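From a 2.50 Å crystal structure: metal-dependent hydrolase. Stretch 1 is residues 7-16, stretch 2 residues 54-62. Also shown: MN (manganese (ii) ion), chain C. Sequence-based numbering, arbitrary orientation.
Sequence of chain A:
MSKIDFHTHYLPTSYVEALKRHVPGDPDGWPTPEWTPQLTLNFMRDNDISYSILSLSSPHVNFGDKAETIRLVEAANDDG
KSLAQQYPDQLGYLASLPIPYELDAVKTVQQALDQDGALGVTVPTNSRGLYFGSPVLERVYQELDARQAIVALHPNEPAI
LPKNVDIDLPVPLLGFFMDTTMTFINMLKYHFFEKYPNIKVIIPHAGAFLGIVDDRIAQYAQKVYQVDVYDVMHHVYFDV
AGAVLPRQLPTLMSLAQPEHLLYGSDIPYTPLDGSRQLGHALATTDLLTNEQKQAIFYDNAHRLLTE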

ATOM      1  N   HIS A   7      11.642 -28.940   7.270  1.00 30.51           N
ATOM      2  CA  HIS A   7      10.578 -27.948   7.168  1.00 28.91           C
ATOM      3  C   HIS A   7       9.316 -28.586   7.714  1.00 29.97           C
ATOM      4  O   HIS A   7       8.515 -29.151   6.978  1.00 32.26           O
ATOM      5  CB  HIS A   7      10.377 -27.508   5.714  1.00 29.02           C
ATOM      6  CG  HIS A   7       9.431 -26.355   5.549  1.00 30.59           C
ATOM      7  ND1 HIS A   7       9.620 -25.370   4.603  1.00 28.97           N
ATOM      8  CD2 HIS A   7       8.270 -26.049   6.180  1.00 29.87           C
ATOM      9  CE1 HIS A   7       8.620 -24.509   4.657  1.00 28.28           C
ATOM     10  NE2 HIS A   7       7.786 -24.898   5.605  1.00 32.27           N
ATOM     11  N   THR A   8       9.160 -28.502   9.027  1.00 29.19           N
ATOM     12  CA  THR A   8       8.012 -29.069   9.709  1.00 29.14           C
ATOM     13  C   THR A   8       7.730 -28.113  10.876  1.00 29.40           C
ATOM     14  O   THR A   8       8.661 -27.518  11.430  1.00 30.86           O
ATOM     15  CB  THR A   8       8.335 -30.520  10.161  1.00 28.59           C
ATOM     16  OG1 THR A   8       7.276 -31.015  10.982  1.00 27.97           O
ATOM     17  CG2 THR A   8       9.665 -30.577  10.908  1.00 27.71           C
ATOM     18  N   HIS A   9       6.461 -27.951  11.246  1.00 28.69           N
ATOM     19  CA  HIS A   9       6.129 -26.981  12.291  1.00 29.70           C
ATOM     20  C   HIS A   9       5.413 -27.438  13.566  1.00 31.04           C
ATOM     21  O   HIS A   9       4.860 -28.540  13.646  1.00 29.75           O
ATOM     22  CB  HIS A   9       5.301 -25.848  11.679  1.00 27.77           C
ATOM     23  CG  HIS A   9       5.911 -25.224  10.462  1.00 26.65           C
ATOM     24  ND1 HIS A   9       7.110 -24.545  10.490  1.00 28.49           N
ATOM     25  CD2 HIS A   9       5.471 -25.152   9.182  1.00 28.71           C
ATOM     26  CE1 HIS A   9       7.381 -24.083   9.282  1.00 29.55           C
ATOM     27  NE2 HIS A   9       6.402 -24.436   8.468  1.00 27.06           N
ATOM     28  N   TYR A  10       5.426 -26.548  14.558  1.00 29.83           N
ATOM     29  CA  TYR A  10       4.763 -26.783  15.837  1.00 29.89           C
ATOM     30  C   TYR A  10       4.059 -25.485  16.227  1.00 30.31           C
ATOM     31  O   TYR A  10       4.425 -24.415  15.747  1.00 28.62           O
ATOM     32  CB  TYR A  10       5.775 -27.189  16.919  1.00 31.41           C
ATOM     33  CG  TYR A  10       6.800 -26.133  17.292  1.00 30.85           C
ATOM     34  CD1 TYR A  10       6.841 -25.596  18.578  1.00 32.69           C
ATOM     35  CD2 TYR A  10       7.737 -25.685  16.367  1.00 34.60           C
ATOM     36  CE1 TYR A  10       7.791 -24.637  18.937  1.00 30.30           C
ATOM     37  CE2 TYR A  10       8.691 -24.725  16.718  1.00 34.12           C
ATOM     38  CZ  TYR A  10       8.710 -24.209  18.002  1.00 31.67           C
ATOM     39  OH  TYR A  10       9.654 -23.271  18.348  1.00 35.32           O
ATOM     40  N   LEU A  11       3.040 -25.576  17.078  1.00 31.60           N
ATOM     41  CA  LEU A  11       2.309 -24.383  17.496  1.00 31.09           C
ATOM     42  C   LEU A  11       2.119 -24.285  19.005  1.00 31.51           C
ATOM     43  O   LEU A  11       1.262 -24.958  19.568  1.00 31.03           O
ATOM     44  CB  LEU A  11       0.932 -24.324  16.815  1.00 29.29           C
ATOM     45  CG  LEU A  11       0.879 -24.035  15.307  1.00 32.27           C
ATOM     46  CD1 LEU A  11       1.298 -25.262  14.513  1.00 28.69           C
ATOM     47  CD2 LEU A  11      -0.525 -23.635  14.914  1.00 28.53           C
ATOM     48  N   PRO A  12       2.936 -23.453  19.682  1.00 32.83           N
ATOM     49  CA  PRO A  12       2.833 -23.273  21.135  1.00 33.43           C
ATOM     50  C   PRO A  12       1.428 -22.753  21.461  1.00 33.68           C
ATOM     51  O   PRO A  12       0.822 -22.032  20.661  1.00 32.06           O
ATOM     52  CB  PRO A  12       3.907 -22.224  21.430  1.00 33.99           C
ATOM     53  CG  PRO A  12       4.952 -22.514  20.401  1.00 35.49           C
ATOM     54  CD  PRO A  12       4.107 -22.733  19.149  1.00 34.04           C
ATOM     55  N   THR A  13       0.903 -23.104  22.627  1.00 34.10           N
ATOM     56  CA  THR A  13      -0.433 -22.651  22.971  1.00 35.03           C
ATOM     57  C   THR A  13      -0.523 -21.129  23.010  1.00 34.92           C
ATOM     58  O   THR A  13      -1.522 -20.557  22.573  1.00 37.07           O
ATOM     59  CB  THR A  13      -0.896 -23.243  24.316  1.00 35.23           C
ATOM     60  OG1 THR A  13       0.133 -23.070  25.291  1.00 40.97           O
ATOM     61  CG2 THR A  13      -1.197 -24.724  24.166  1.00 34.29           C
ATOM     62  N   SER A  14       0.521 -20.472  23.510  1.00 33.71           N
ATOM     63  CA  SER A  14       0.533 -19.013  23.586  1.00 30.94           C
ATOM     64  C   SER A  14       0.509 -18.408  22.190  1.00 31.54           C
ATOM     65  O   SER A  14      -0.047 -17.334  21.983  1.00 32.57           O
ATOM     66  CB  SER A  14       1.779 -18.518  24.332  1.00 30.97           C
ATOM     67  OG  SER A  14       2.974 -18.948  23.699  1.00 31.29           O
ATOM     68  N   TYR A  15       1.129 -19.095  21.237  1.00 30.77           N
ATOM     69  CA  TYR A  15       1.162 -18.625  19.856  1.00 31.43           C
ATOM     70  C   TYR A  15      -0.241 -18.726  19.250  1.00 34.23           C
ATOM     71  O   TYR A  15      -0.693 -17.817  18.551  1.00 34.97           O
ATOM     72  CB  TYR A  15       2.145 -19.471  19.045  1.00 28.53           C
ATOM     73  CG  TYR A  15       2.181 -19.152  17.569  1.00 24.58           C
ATOM     74  CD1 TYR A  15       2.696 -17.941  17.109  1.00 24.09           C
ATOM     75  CD2 TYR A  15       1.714 -20.066  16.631  1.00 24.17           C
ATOM     76  CE1 TYR A  15       2.746 -17.650  15.749  1.00 23.80           C
ATOM     77  CE2 TYR A  15       1.761 -19.789  15.270  1.00 25.41           C
ATOM     78  CZ  TYR A  15       2.280 -18.581  14.833  1.00 27.30           C
ATOM     79  OH  TYR A  15       2.361 -18.318  13.478  1.00 28.41           O
ATOM     80  N   VAL A  16      -0.921 -19.839  19.521  1.00 35.77           N
ATOM     81  CA  VAL A  16      -2.275 -20.064  19.025  1.00 37.19           C
ATOM     82  C   VAL A  16      -3.222 -19.005  19.594  1.00 39.49           C
ATOM     83  O   VAL A  16      -4.064 -18.463  18.877  1.00 40.99           O
ATOM     84  CB  VAL A  16      -2.790 -21.472  19.428  1.00 37.66           C
ATOM     85  CG1 VAL A  16      -4.271 -21.607  19.121  1.00 33.39           C
ATOM     86  CG2 VAL A  16      -2.009 -22.543  18.681  1.00 33.93           C
ATOM     87  N   LEU A  54      12.091 -28.983  14.001  1.00 29.95           N
ATOM     88  CA  LEU A  54      10.938 -28.111  14.179  1.00 32.06           C
ATOM     89  C   LEU A  54      11.236 -26.614  14.108  1.00 34.29           C
ATOM     90  O   LEU A  54      12.318 -26.152  14.487  1.00 34.08           O
ATOM     91  CB  LEU A  54      10.262 -28.434  15.510  1.00 31.80           C
ATOM     92  CG  LEU A  54       9.710 -29.856  15.639  1.00 32.25           C
ATOM     93  CD1 LEU A  54       9.365 -30.129  17.084  1.00 32.16           C
ATOM     94  CD2 LEU A  54       8.479 -30.037  14.745  1.00 32.90           C
ATOM     95  N   SER A  55      10.262 -25.858  13.608  1.00 33.66           N
ATOM     96  CA  SER A  55      10.382 -24.413  13.502  1.00 33.77           C
ATOM     97  C   SER A  55       8.997 -23.787  13.568  1.00 34.43           C
ATOM     98  O   SER A  55       7.996 -24.425  13.231  1.00 33.91           O
ATOM     99  CB  SER A  55      11.048 -24.013  12.183  1.00 37.35           C
ATOM    100  OG  SER A  55      10.159 -24.186  11.099  1.00 36.43           O
ATOM    101  N   LEU A  56       8.943 -22.537  14.007  1.00 33.13           N
ATOM    102  CA  LEU A  56       7.681 -21.817  14.106  1.00 31.77           C
ATOM    103  C   LEU A  56       7.366 -21.275  12.713  1.00 32.04           C
ATOM    104  O   LEU A  56       8.230 -20.684  12.058  1.00 30.78           O
ATOM    105  CB  LEU A  56       7.817 -20.672  15.113  1.00 30.56           C
ATOM    106  CG  LEU A  56       6.558 -19.943  15.578  1.00 32.55           C
ATOM    107  CD1 LEU A  56       5.683 -20.889  16.392  1.00 33.07           C
ATOM    108  CD2 LEU A  56       6.952 -18.745  16.418  1.00 30.76           C
ATOM    109  N   SER A  57       6.138 -21.497  12.256  1.00 33.58           N
ATOM    110  CA  SER A  57       5.704 -21.037  10.934  1.00 35.71           C
ATOM    111  C   SER A  57       5.244 -19.578  10.977  1.00 36.45           C
ATOM    112  O   SER A  57       5.372 -18.906  12.000  1.00 38.59           O
ATOM    113  CB  SER A  57       4.554 -21.921  10.434  1.00 37.95           C
ATOM    114  OG  SER A  57       4.119 -21.535   9.139  1.00 39.60           O
ATOM    115  N   SER A  58       4.714 -19.082   9.865  1.00 35.53           N
ATOM    116  CA  SER A  58       4.227 -17.713   9.831  1.00 33.95           C
ATOM    117  C   SER A  58       2.737 -17.788  10.120  1.00 31.83           C
ATOM    118  O   SER A  58       2.135 -18.850   9.984  1.00 28.34           O
ATOM    119  CB  SER A  58       4.464 -17.082   8.455  1.00 37.15           C
ATOM    120  OG  SER A  58       3.661 -17.683   7.459  1.00 40.70           O
ATOM    121  N   PRO A  59       2.115 -16.661  10.503  1.00 31.89           N
ATOM    122  CA  PRO A  59       2.689 -15.317  10.671  1.00 31.11           C
ATOM    123  C   PRO A  59       3.712 -15.228  11.796  1.00 30.32           C
ATOM    124  O   PRO A  59       3.594 -15.922  12.801  1.00 28.27           O
ATOM    125  CB  PRO A  59       1.465 -14.443  10.973  1.00 30.29           C
ATOM    126  CG  PRO A  59       0.298 -15.252  10.466  1.00 35.92           C
ATOM    127  CD  PRO A  59       0.681 -16.654  10.834  1.00 30.19           C
ATOM    128  N   HIS A  60       4.707 -14.365  11.617  1.00 30.18           N
ATOM    129  CA  HIS A  60       5.743 -14.151  12.624  1.00 31.68           C
ATOM    130  C   HIS A  60       5.032 -13.512  13.817  1.00 34.34           C
ATOM    131  O   HIS A  60       3.962 -12.927  13.653  1.00 35.39           O
ATOM    132  CB  HIS A  60       6.821 -13.206  12.083  1.00 29.95           C
ATOM    133  CG  HIS A  60       7.975 -13.013  13.015  1.00 34.19           C
ATOM    134  ND1 HIS A  60       8.385 -11.768  13.445  1.00 34.96           N
ATOM    135  CD2 HIS A  60       8.792 -13.910  13.619  1.00 32.40           C
ATOM    136  CE1 HIS A  60       9.403 -11.908  14.279  1.00 33.42           C
ATOM    137  NE2 HIS A  60       9.668 -13.197  14.402  1.00 32.60           N
ATOM    138  N   VAL A  61       5.618 -13.603  15.007  1.00 34.26           N
ATOM    139  CA  VAL A  61       4.978 -13.054  16.195  1.00 34.30           C
ATOM    140  C   VAL A  61       5.232 -11.583  16.490  1.00 36.12           C
ATOM    141  O   VAL A  61       5.542 -11.213  17.620  1.00 38.89           O
ATOM    142  CB  VAL A  61       5.343 -13.870  17.442  1.00 33.27           C
ATOM    143  CG1 VAL A  61       4.629 -15.200  17.408  1.00 34.32           C
ATOM    144  CG2 VAL A  61       6.849 -14.078  17.501  1.00 33.31           C
ATOM    145  N   ASN A  62       5.097 -10.743  15.474  1.00 36.53           N
ATOM    146  CA  ASN A  62       5.270  -9.302  15.644  1.00 34.20           C
ATOM    147  C   ASN A  62       3.895  -8.676  15.444  1.00 34.60           C
ATOM    148  O   ASN A  62       3.473  -8.452  14.311  1.00 36.07           O
ATOM    149  CB  ASN A  62       6.246  -8.759  14.600  1.00 32.27           C
ATOM    150  CG  ASN A  62       6.295  -7.238  14.570  1.00 33.54           C
ATOM    151  OD1 ASN A  62       6.955  -6.656  13.709  1.00 33.93           O
ATOM    152  ND2 ASN A  62       5.602  -6.588  15.508  1.00 32.49           N
TER
HETATM  153 MN    MN C 402       6.106 -23.789   6.307  1.00 26.54          MN
HETATM  154  O   HOH W   1       3.969 -22.962  13.537  1.00 23.43           O
HETATM  155  O   HOH W   2      11.100 -21.432  16.060  1.00 27.52           O
HETATM  156  O   HOH W   3       4.058 -23.141   7.144  1.00 34.63           O
HETATM  157  O   HOH W   4       5.354 -23.234   4.442  1.00 19.83           O

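What joins the two backbones at the start of stretch 1? Ser 55 N donates to Thr 8 O at 3.2 Å, a hydrogen bond between the two stretches. Just before it, His 7 makes no contact with stretch 2; His 7 NE2 binds MN at 2.1 Å.

How is His 9 held for the metal? His 9 ND1 donates to Ser 55 O at 2.9 Å, near the ring plane, while His 9 ND1 to Ser 55 OG, at 3.1 Å and bent, is a weak bond. With ND1 the donor, His 9 NE2 is free to bind MN at 2.3 Å. Ser 57 CB lies over one ring face, 3.5 Å from the His 9 ring centroid and almost on its normal.

What does Tyr 10 add? Its ring edge meets the backbone of stretch 2, Tyr 10 CE2 lying 3.3 Å from Ser 55 C. Water 1 links Tyr 10 O to Ser 57 N, and water 2 links Tyr 10 OH to Leu 56 N.

Where do Pro 12 and the helix after it make contact? Pro 12 CD lies 3.7 Å from Leu 56 CD1. The CA-to-CB bond of Tyr 15 points toward stretch 2, and Tyr 15 OH donates to Pro 59 O at 2.8 Å. Leu 56 CD1 sits over the ring face, 4.0 Å from the Tyr 15 centroid. Val 61 CG1 meets the ring edge, 3.4 Å from Tyr 15 CD1.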